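Local coordinates for protein 3-dehydroshikimate dehydratase (Pseudomonas putida, PDB 5HMQ) that converts 3-dehydroshikimate to protocatechuate with the help of a divalent metal ion, using a TIM-barrel domain fused to a 4-hydroxyphenylpyruvate dioxygenase-like domain, at residues Glu18-Ile23 with Leu55-Thr60; Gly321-Gly326 with Asn432-Thr437; Gly583-His588 with Gln604-Tyr609. All blocks are in the same frame, centred on the assembly; numbering follows the deposited sequence.

The three contacts follow one another along the chain and never touch. Interaction 1 lies in the N-terminal TIM barrel, the domain associated with dehydratase activity. Interactions 2 and 3 lie in the dioxygenase-like C-terminal half, on the other side of the chain's centre. In interaction 2 the loop 432-437, which follows edge strand 428-430, lies along the start of strand 323-328. Interaction 3 is a hairpin in the separate mixed sheet of strands 585-590 and 599-606. The centre of interaction 1 is about 57 Å from that of 2 and about 53 Å from that of 3. Centres of 2 and 3 are about 28 Å apart. Interaction 3 is beside the magnesium site of the C-terminal domain.

Interaction 1: residues Glu18-Ile23 with Leu55-Thr60; sequences EKLEAI and LGIAIT
K19 NZ is gripped by three partners: a salt bridge to D37 OD1 and hydrogen bonds to the carbonyl oxygens of T9 and L12. This fixes one side of helix 16-25, the first helix of the TIM barrel after strand 6-8. Another side of the same helix carries the contact. It meets the end of helix 45-55 and the turn that leads into strand 58-66, the third strand of the parallel barrel.

The touching groups are apolar. L55 is turned toward the helix, with CG beside its backbone N. L55 CD1 presses on the helix backbone, 3.6 Å from L20 O. L55 CD1 is also 3.8 Å from E21 N. The same methyl, L55 CD1, lies 3.8 Å from L20 CB. L55 CD2 takes E21 instead, at 4.0 Å from E21 CG. The two side chains cross obliquely. E21 starts away from L55 and runs out extended, so its aliphatic part makes the contact.

I57 supplies the second point of contact. Its CG1 sits in the crowded position between backbone N and carbonyl carbon (chi1 59°). The chain is then extended (chi2 175°), which carries I57 CD1 to 3.9 Å from L20 O. V31 of the neighbouring strand 30-34 packs against L20, I23 and I57, all three of them buried.

G56 separates L55 from I57. Its positive phi (80°) makes it the C-prime residue of a Schellman motif that ends helix 45-55 and turns the chain into the strand. Within the motif, I57 N points back to C52 O. The side chain of I23 is about 11 Å from that of the catalytic metal ligand E241. I23 and I57 cross at about a right angle, with I23 CG2 4.2 Å from I57 CD1.

Interaction 2: residues Gly321-Gly326 with Asn432-Thr437; sequences GFAEAG and NNATAT
A Schellman motif at G321 ends helix 307-319 and delivers the chain to strand 323-328, and the loop 432-437 lies along this junction. The touching parts run in nearly opposite directions. T437 N donates to G321 O at 3.2 Å, with an N-H...O angle of 147°. The donor stands above the carbonyl plane, 35° out of it. The methyl A436 CB also meets G321 O, at 3.2 Å.

The strand belongs to the first VOC module of the glyoxalase-like C-terminal half. The loop comes after strand 428-430, at the edge of the same sheet, and leads to strand 440-450 of the next module.

A323 points toward the loop. A323 CB rests 3.2 Å from T435 O. A323 CB and A434 CB meet tip to tip at 3.8 Å. Farther along, A325 and G326 both face L335 in a classic beta bulge.

T437 OG1 lies between its backbone N and carbonyl carbon (chi1 62°), 3.5 Å from G321 CA. One water bridges the segments: it donates to F322 O at 2.8 Å and lies 2.9 Å from T437 OG1.

Interaction 3: residues Gly583-His588 with Gln604-Tyr609; sequences GGELFH and QRKAGY
The ring of Y609 lies with one face against L586, at the open end of the beta hairpin formed by strands 585-590 and 599-606, away from its connecting loop. This hairpin belongs to the second VOC module of the C-terminal half. L586 CB stands over the ring face, 3.5 Å from the centroid of the Y609 ring, a CH-pi contact. Y609 CG is anti to its backbone N (chi1 -176°), which swings the ring back across the strand. The edge of that ring meets G584 O. G584 has no side chain, and its CA comes within 3.2 Å of K606 O.

L586 CD2 lies over the centre of one face of the H588 ring. H588 ND1 bonds E601 OE2, so both this magnesium ligand and its second-shell partner come from the hairpin. R605 projects on the same face as L586. R605 NE donates to Y609 O at 3.0 Å, almost straight at 172°, and the oxygen lies in the guanidinium plane. R605 NH1 forms a salt bridge with D444, next in sequence to the magnesium ligand H445.

The other face carries E585, K606, F587 and Q604. E585 and K606 lie side by side and point the same way, with a long salt bridge of 3.8 Å from E585 OE1 to K606 NZ. E585 OE2 is taken by Y577 OH, Q604 OE1 by I531 N. The amide of Q604 lies beside the F587 ring, its plane 47° from the ring's, and K606 CD reaches that ring's edge 4.2 Å from F587 CE2.

Four backbone bonds hold the strands antiparallel. A type I' turn from K606 to Y609 follows, and K606 O accepts from both E585 N at 2.9 Å and Y609 N at 3.3 Å.

Interaction 1: residues Glu18-Ile23 with Leu55-Thr60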
loop_
_atom_site.group_PDB
_atom_site.type_symbol
_atom_site.label_atom_id
_atom_site.label_comp_id
_atom_site.label_asym_id
_atom_site.label_seq_id
_atom_site.Cartn_x
_atom_site.Cartn_y
_atom_site.Cartn_z
ATOM N N GLU C 18 -0.885 17.246 8.291
ATOM C CA GLU C 18 -0.268 16.586 7.144
ATOM C C GLU C 18 -1.180 16.637 5.926
ATOM O O GLU C 18 -0.716 16.867 4.802
ATOM C CB GLU C 18 0.077 15.140 7.502
ATOM C CG GLU C 18 1.335 14.992 8.344
ATOM C CD GLU C 18 1.423 13.644 9.038
ATOM O OE1 GLU C 18 0.513 12.809 8.842
ATOM O OE2 GLU C 18 2.403 13.418 9.780
ATOM N N LYS C 19 -2.483 16.423 6.127
ATOM C CA LYS C 19 -3.426 16.494 5.015
ATOM C C LYS C 19 -3.475 17.899 4.428
ATOM O O LYS C 19 -3.391 18.076 3.207
ATOM C CB LYS C 19 -4.819 16.055 5.470
ATOM C CG LYS C 19 -4.928 14.588 5.850
ATOM C CD LYS C 19 -6.357 14.217 6.230
ATOM C CE LYS C 19 -6.456 12.758 6.656
ATOM N NZ LYS C 19 -7.865 12.322 6.884
ATOM N N LEU C 20 -3.588 18.915 5.289
ATOM C CA LEU C 20 -3.719 20.283 4.798
ATOM C C LEU C 20 -2.472 20.723 4.043
ATOM O O LEU C 20 -2.574 21.417 3.024
ATOM C CB LEU C 20 -4.000 21.242 5.955
ATOM C CG LEU C 20 -5.296 21.027 6.735
ATOM C CD1 LEU C 20 -5.348 21.961 7.929
ATOM C CD2 LEU C 20 -6.500 21.233 5.829
ATOM N N GLU C 21 -1.284 20.331 4.521
ATOM C CA GLU C 21 -0.069 20.676 3.788
ATOM C C GLU C 21 -0.004 19.956 2.450
ATOM O O GLU C 21 0.371 20.559 1.440
ATOM C CB GLU C 21 1.180 20.383 4.623
ATOM C CG GLU C 21 1.344 21.339 5.790
ATOM C CD GLU C 21 2.463 20.906 6.735
ATOM O OE1 GLU C 21 3.197 19.962 6.388
ATOM O OE2 GLU C 21 2.637 21.550 7.778
ATOM N N ALA C 22 -0.369 18.675 2.417
ATOM C CA ALA C 22 -0.382 17.947 1.150
ATOM C C ALA C 22 -1.399 18.542 0.178
ATOM O O ALA C 22 -1.131 18.657 -1.025
ATOM C CB ALA C 22 -0.674 16.466 1.396
ATOM N N ILE C 23 -2.577 18.917 0.683
ATOM C CA ILE C 23 -3.608 19.503 -0.171
ATOM C C ILE C 23 -3.106 20.798 -0.799
ATOM O O ILE C 23 -3.269 21.030 -2.003
ATOM C CB ILE C 23 -4.900 19.728 0.637
ATOM C CG1 ILE C 23 -5.549 18.389 0.992
ATOM C CG2 ILE C 23 -5.872 20.599 -0.135
ATOM C CD1 ILE C 23 -6.648 18.495 2.025
ATOM N N LEU C 55 -1.371 28.360 4.665
ATOM C CA LEU C 55 -1.058 27.551 3.494
ATOM C C LEU C 55 -1.686 28.090 2.216
ATOM O O LEU C 55 -1.352 27.606 1.130
ATOM C CB LEU C 55 -1.502 26.104 3.711
ATOM C CG LEU C 55 -0.760 25.345 4.812
ATOM C CD1 LEU C 55 -1.515 24.083 5.203
ATOM C CD2 LEU C 55 0.655 25.015 4.366
ATOM N N GLY C 56 -2.568 29.082 2.316
ATOM C CA GLY C 56 -3.190 29.658 1.141
ATOM C C GLY C 56 -4.339 28.871 0.559
ATOM O O GLY C 56 -4.629 29.012 -0.632
ATOM N N ILE C 57 -5.005 28.042 1.358
ATOM C CA ILE C 57 -6.173 27.300 0.906
ATOM C C ILE C 57 -7.365 27.713 1.756
ATOM O O ILE C 57 -7.232 28.020 2.946
ATOM C CB ILE C 57 -5.961 25.770 0.960
ATOM C CG1 ILE C 57 -5.647 25.315 2.387
ATOM C CG2 ILE C 57 -4.863 25.347 -0.005
ATOM C CD1 ILE C 57 -5.552 23.810 2.542
ATOM N N ALA C 58 -8.537 27.729 1.132
ATOM C CA ALA C 58 -9.775 28.072 1.812
ATOM C C ALA C 58 -10.473 26.813 2.312
ATOM O O ALA C 58 -10.281 25.719 1.778
ATOM C CB ALA C 58 -10.707 28.850 0.883
ATOM N N ILE C 59 -11.265 26.971 3.368
ATOM C CA ILE C 59 -12.138 25.904 3.845
ATOM C C ILE C 59 -13.482 26.103 3.153
ATOM O O ILE C 59 -14.271 26.967 3.534
ATOM C CB ILE C 59 -12.268 25.905 5.368
ATOM C CG1 ILE C 59 -10.899 25.677 6.011
ATOM C CG2 ILE C 59 -13.248 24.830 5.818
ATOM C CD1 ILE C 59 -10.929 25.662 7.527
ATOM N N THR C 60 -13.737 25.301 2.121
ATOM C CA THR C 60 -14.895 25.497 1.259
ATOM C C THR C 60 -16.148 24.776 1.744
ATOM O O THR C 60 -17.236 25.052 1.224
ATOM C CB THR C 60 -14.573 25.035 -0.167
ATOM O OG1 THR C 60 -14.272 23.634 -0.159
ATOM C CG2 THR C 60 -13.375 25.793 -0.716
#

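Interaction 2: residues Gly321-Gly326 with Asn432-Thr437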
loop_
_atom_site.group_PDB
_atom_site.type_symbol
_atom_site.label_atom_id
_atom_site.label_comp_id
_atom_site.label_asym_id
_atom_site.label_seq_id
_atom_site.Cartn_x
_atom_site.Cartn_y
_atom_site.Cartn_z
ATOM N N GLY C 321 14.971 -14.947 -32.371
ATOM C CA GLY C 321 15.098 -14.440 -33.719
ATOM C C GLY C 321 15.720 -13.071 -33.861
ATOM O O GLY C 321 15.769 -12.552 -34.981
ATOM N N PHE C 322 16.189 -12.466 -32.773
ATOM C CA PHE C 322 16.762 -11.132 -32.846
ATOM C C PHE C 322 18.210 -11.201 -33.317
ATOM O O PHE C 322 18.943 -12.138 -32.988
ATOM C CB PHE C 322 16.683 -10.433 -31.488
ATOM C CG PHE C 322 15.295 -10.002 -31.109
ATOM C CD1 PHE C 322 14.425 -10.887 -30.493
ATOM C CD2 PHE C 322 14.856 -8.714 -31.371
ATOM C CE1 PHE C 322 13.146 -10.495 -30.147
ATOM C CE2 PHE C 322 13.579 -8.318 -31.027
ATOM C CZ PHE C 322 12.722 -9.209 -30.414
ATOM N N ALA C 323 18.612 -10.207 -34.102
ATOM C CA ALA C 323 19.982 -10.080 -34.573
ATOM C C ALA C 323 20.740 -9.081 -33.712
ATOM O O ALA C 323 20.172 -8.091 -33.244
ATOM C CB ALA C 323 20.022 -9.636 -36.036
ATOM N N GLU C 324 22.023 -9.352 -33.493
ATOM C CA GLU C 324 22.901 -8.402 -32.817
ATOM C C GLU C 324 23.163 -7.237 -33.760
ATOM O O GLU C 324 24.039 -7.307 -34.624
ATOM C CB GLU C 324 24.204 -9.074 -32.403
ATOM C CG GLU C 324 24.032 -10.250 -31.464
ATOM C CD GLU C 324 25.353 -10.749 -30.912
ATOM O OE1 GLU C 324 25.848 -10.154 -29.932
ATOM O OE2 GLU C 324 25.895 -11.733 -31.459
ATOM N N ALA C 325 22.420 -6.147 -33.586
ATOM C CA ALA C 325 22.529 -5.039 -34.524
ATOM C C ALA C 325 23.763 -4.184 -34.282
ATOM O O ALA C 325 24.081 -3.340 -35.125
ATOM C CB ALA C 325 21.275 -4.163 -34.455
ATOM N N GLY C 326 24.487 -4.408 -33.189
ATOM C CA GLY C 326 25.685 -3.636 -32.922
ATOM C C GLY C 326 25.835 -3.204 -31.478
ATOM O O GLY C 326 24.891 -3.293 -30.687
ATOM N N ASN C 432 26.108 -3.863 -40.339
ATOM C CA ASN C 432 25.201 -3.872 -41.483
ATOM C C ASN C 432 25.166 -5.237 -42.161
ATOM O O ASN C 432 24.700 -5.361 -43.300
ATOM C CB ASN C 432 25.596 -2.787 -42.493
ATOM C CG ASN C 432 25.247 -1.382 -42.015
ATOM O OD1 ASN C 432 24.407 -1.204 -41.130
ATOM N ND2 ASN C 432 25.885 -0.380 -42.608
ATOM N N ASN C 433 25.661 -6.265 -41.469
ATOM C CA ASN C 433 25.466 -7.658 -41.861
ATOM C C ASN C 433 24.610 -8.443 -40.874
ATOM O O ASN C 433 24.596 -9.676 -40.938
ATOM C CB ASN C 433 26.806 -8.383 -42.048
ATOM C CG ASN C 433 27.647 -7.791 -43.163
ATOM O OD1 ASN C 433 27.343 -6.729 -43.704
ATOM N ND2 ASN C 433 28.710 -8.501 -43.527
ATOM N N ALA C 434 23.915 -7.776 -39.953
ATOM C CA ALA C 434 23.097 -8.462 -38.953
ATOM C C ALA C 434 22.058 -9.369 -39.626
ATOM O O ALA C 434 22.269 -10.586 -39.802
ATOM C CB ALA C 434 22.374 -7.441 -38.073
ATOM N N THR C 435 20.935 -8.738 -40.040
ATOM C CA THR C 435 19.642 -9.334 -40.408
ATOM C C THR C 435 19.114 -10.252 -39.324
ATOM O O THR C 435 19.861 -11.101 -38.846
ATOM C CB THR C 435 19.675 -10.182 -41.657
ATOM O OG1 THR C 435 20.840 -10.926 -41.690
ATOM C CG2 THR C 435 19.866 -9.218 -42.815
ATOM N N ALA C 436 17.831 -10.165 -38.969
ATOM C CA ALA C 436 17.251 -11.100 -38.012
ATOM C C ALA C 436 17.069 -12.473 -38.661
ATOM O O ALA C 436 17.118 -12.623 -39.884
ATOM C CB ALA C 436 15.912 -10.587 -37.495
ATOM N N THR C 437 16.878 -13.495 -37.818
ATOM C CA THR C 437 16.632 -14.858 -38.279
ATOM C C THR C 437 15.186 -15.306 -38.109
ATOM O O THR C 437 14.847 -16.413 -38.539
ATOM C CB THR C 437 17.541 -15.842 -37.530
ATOM O OG1 THR C 437 17.240 -15.796 -36.128
ATOM C CG2 THR C 437 18.996 -15.472 -37.730
HETATM O O HOH W 1 19.185 -14.469 -34.509
#

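Interaction 3: residues Gly583-His588 with Gln604-Tyr609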
loop_
_atom_site.group_PDB
_atom_site.type_symbol
_atom_site.label_atom_id
_atom_site.label_comp_id
_atom_site.label_asym_id
_atom_site.label_seq_id
_atom_site.Cartn_x
_atom_site.Cartn_y
_atom_site.Cartn_z
ATOM N N GLY C 583 -15.603 -14.446 -35.963
ATOM C CA GLY C 583 -14.718 -15.280 -36.747
ATOM C C GLY C 583 -13.240 -14.975 -36.630
ATOM O O GLY C 583 -12.427 -15.742 -37.162
ATOM N N GLY C 584 -12.858 -13.894 -35.957
ATOM C CA GLY C 584 -11.451 -13.649 -35.708
ATOM C C GLY C 584 -10.851 -14.701 -34.795
ATOM O O GLY C 584 -11.501 -15.221 -33.888
ATOM N N GLU C 585 -9.583 -15.018 -35.040
ATOM C CA GLU C 585 -8.904 -16.082 -34.317
ATOM C C GLU C 585 -7.555 -15.599 -33.809
ATOM O O GLU C 585 -6.915 -14.735 -34.416
ATOM C CB GLU C 585 -8.705 -17.324 -35.188
ATOM C CG GLU C 585 -9.989 -18.040 -35.550
ATOM C CD GLU C 585 -9.741 -19.243 -36.429
ATOM O OE1 GLU C 585 -9.209 -19.064 -37.546
ATOM O OE2 GLU C 585 -10.066 -20.368 -35.998
ATOM N N LEU C 586 -7.126 -16.179 -32.692
ATOM C CA LEU C 586 -5.832 -15.886 -32.096
ATOM C C LEU C 586 -5.039 -17.174 -31.942
ATOM O O LEU C 586 -5.562 -18.177 -31.443
ATOM C CB LEU C 586 -5.989 -15.206 -30.733
ATOM C CG LEU C 586 -4.685 -14.869 -30.003
ATOM C CD1 LEU C 586 -3.915 -13.791 -30.755
ATOM C CD2 LEU C 586 -4.948 -14.445 -28.567
ATOM N N PHE C 587 -3.781 -17.138 -32.368
ATOM C CA PHE C 587 -2.825 -18.217 -32.153
ATOM C C PHE C 587 -1.633 -17.622 -31.423
ATOM O O PHE C 587 -0.976 -16.715 -31.944
ATOM C CB PHE C 587 -2.385 -18.849 -33.474
ATOM C CG PHE C 587 -3.521 -19.256 -34.368
ATOM C CD1 PHE C 587 -4.196 -20.446 -34.154
ATOM C CD2 PHE C 587 -3.918 -18.445 -35.417
ATOM C CE1 PHE C 587 -5.242 -20.825 -34.978
ATOM C CE2 PHE C 587 -4.966 -18.818 -36.241
ATOM C CZ PHE C 587 -5.627 -20.008 -36.021
ATOM N N HIS C 588 -1.359 -18.119 -30.221
ATOM C CA HIS C 588 -0.297 -17.540 -29.418
ATOM C C HIS C 588 0.356 -18.615 -28.561
ATOM O O HIS C 588 -0.266 -19.624 -28.219
ATOM C CB HIS C 588 -0.820 -16.387 -28.545
ATOM C CG HIS C 588 -1.917 -16.774 -27.600
ATOM N ND1 HIS C 588 -2.002 -16.272 -26.319
ATOM C CD2 HIS C 588 -2.979 -17.600 -27.750
ATOM C CE1 HIS C 588 -3.065 -16.776 -25.718
ATOM N NE2 HIS C 588 -3.675 -17.586 -26.564
ATOM N N GLN C 604 -0.326 -14.554 -33.345
ATOM C CA GLN C 604 -0.791 -14.316 -34.707
ATOM C C GLN C 604 -2.259 -13.928 -34.639
ATOM O O GLN C 604 -3.083 -14.702 -34.141
ATOM C CB GLN C 604 -0.601 -15.549 -35.591
ATOM C CG GLN C 604 -1.023 -15.336 -37.037
ATOM C CD GLN C 604 -1.116 -16.635 -37.816
ATOM O OE1 GLN C 604 -0.428 -17.608 -37.506
ATOM N NE2 GLN C 604 -1.971 -16.658 -38.830
ATOM N N ARG C 605 -2.586 -12.737 -35.128
ATOM C CA ARG C 605 -3.963 -12.265 -35.162
ATOM C C ARG C 605 -4.552 -12.539 -36.538
ATOM O O ARG C 605 -3.941 -12.201 -37.557
ATOM C CB ARG C 605 -4.030 -10.774 -34.835
ATOM C CG ARG C 605 -3.333 -10.428 -33.535
ATOM C CD ARG C 605 -3.558 -8.986 -33.140
ATOM N NE ARG C 605 -4.593 -8.895 -32.119
ATOM C CZ ARG C 605 -4.350 -8.676 -30.833
ATOM N NH1 ARG C 605 -3.107 -8.516 -30.411
ATOM N NH2 ARG C 605 -5.349 -8.616 -29.967
ATOM N N LYS C 606 -5.739 -13.145 -36.567
ATOM C CA LYS C 606 -6.371 -13.507 -37.824
ATOM C C LYS C 606 -7.795 -12.976 -37.897
ATOM O O LYS C 606 -8.548 -13.046 -36.921
ATOM C CB LYS C 606 -6.354 -15.030 -38.018
ATOM C CG LYS C 606 -7.121 -15.523 -39.231
ATOM C CD LYS C 606 -6.947 -17.024 -39.418
ATOM C CE LYS C 606 -7.686 -17.506 -40.654
ATOM N NZ LYS C 606 -7.475 -18.962 -40.875
ATOM N N ALA C 607 -8.145 -12.455 -39.073
ATOM C CA ALA C 607 -9.460 -11.884 -39.374
ATOM C C ALA C 607 -9.964 -10.963 -38.266
ATOM O O ALA C 607 -11.093 -11.081 -37.785
ATOM C CB ALA C 607 -10.473 -12.991 -39.663
ATOM N N GLY C 608 -9.110 -10.026 -37.863
ATOM C CA GLY C 608 -9.543 -8.961 -36.980
ATOM C C GLY C 608 -9.693 -9.302 -35.515
ATOM O O GLY C 608 -10.344 -8.543 -34.787
ATOM N N TYR C 609 -9.137 -10.422 -35.054
ATOM C CA TYR C 609 -9.150 -10.709 -33.623
ATOM C C TYR C 609 -8.458 -9.580 -32.865
ATOM O O TYR C 609 -7.357 -9.155 -33.228
ATOM C CB TYR C 609 -8.465 -12.045 -33.335
ATOM C CG TYR C 609 -8.530 -12.451 -31.878
ATOM C CD1 TYR C 609 -7.562 -12.023 -30.976
ATOM C CD2 TYR C 609 -9.560 -13.253 -31.401
ATOM C CE1 TYR C 609 -7.615 -12.380 -29.645
ATOM C CE2 TYR C 609 -9.620 -13.618 -30.065
ATOM C CZ TYR C 609 -8.642 -13.179 -29.193
ATOM O OH TYR C 609 -8.688 -13.536 -27.866
#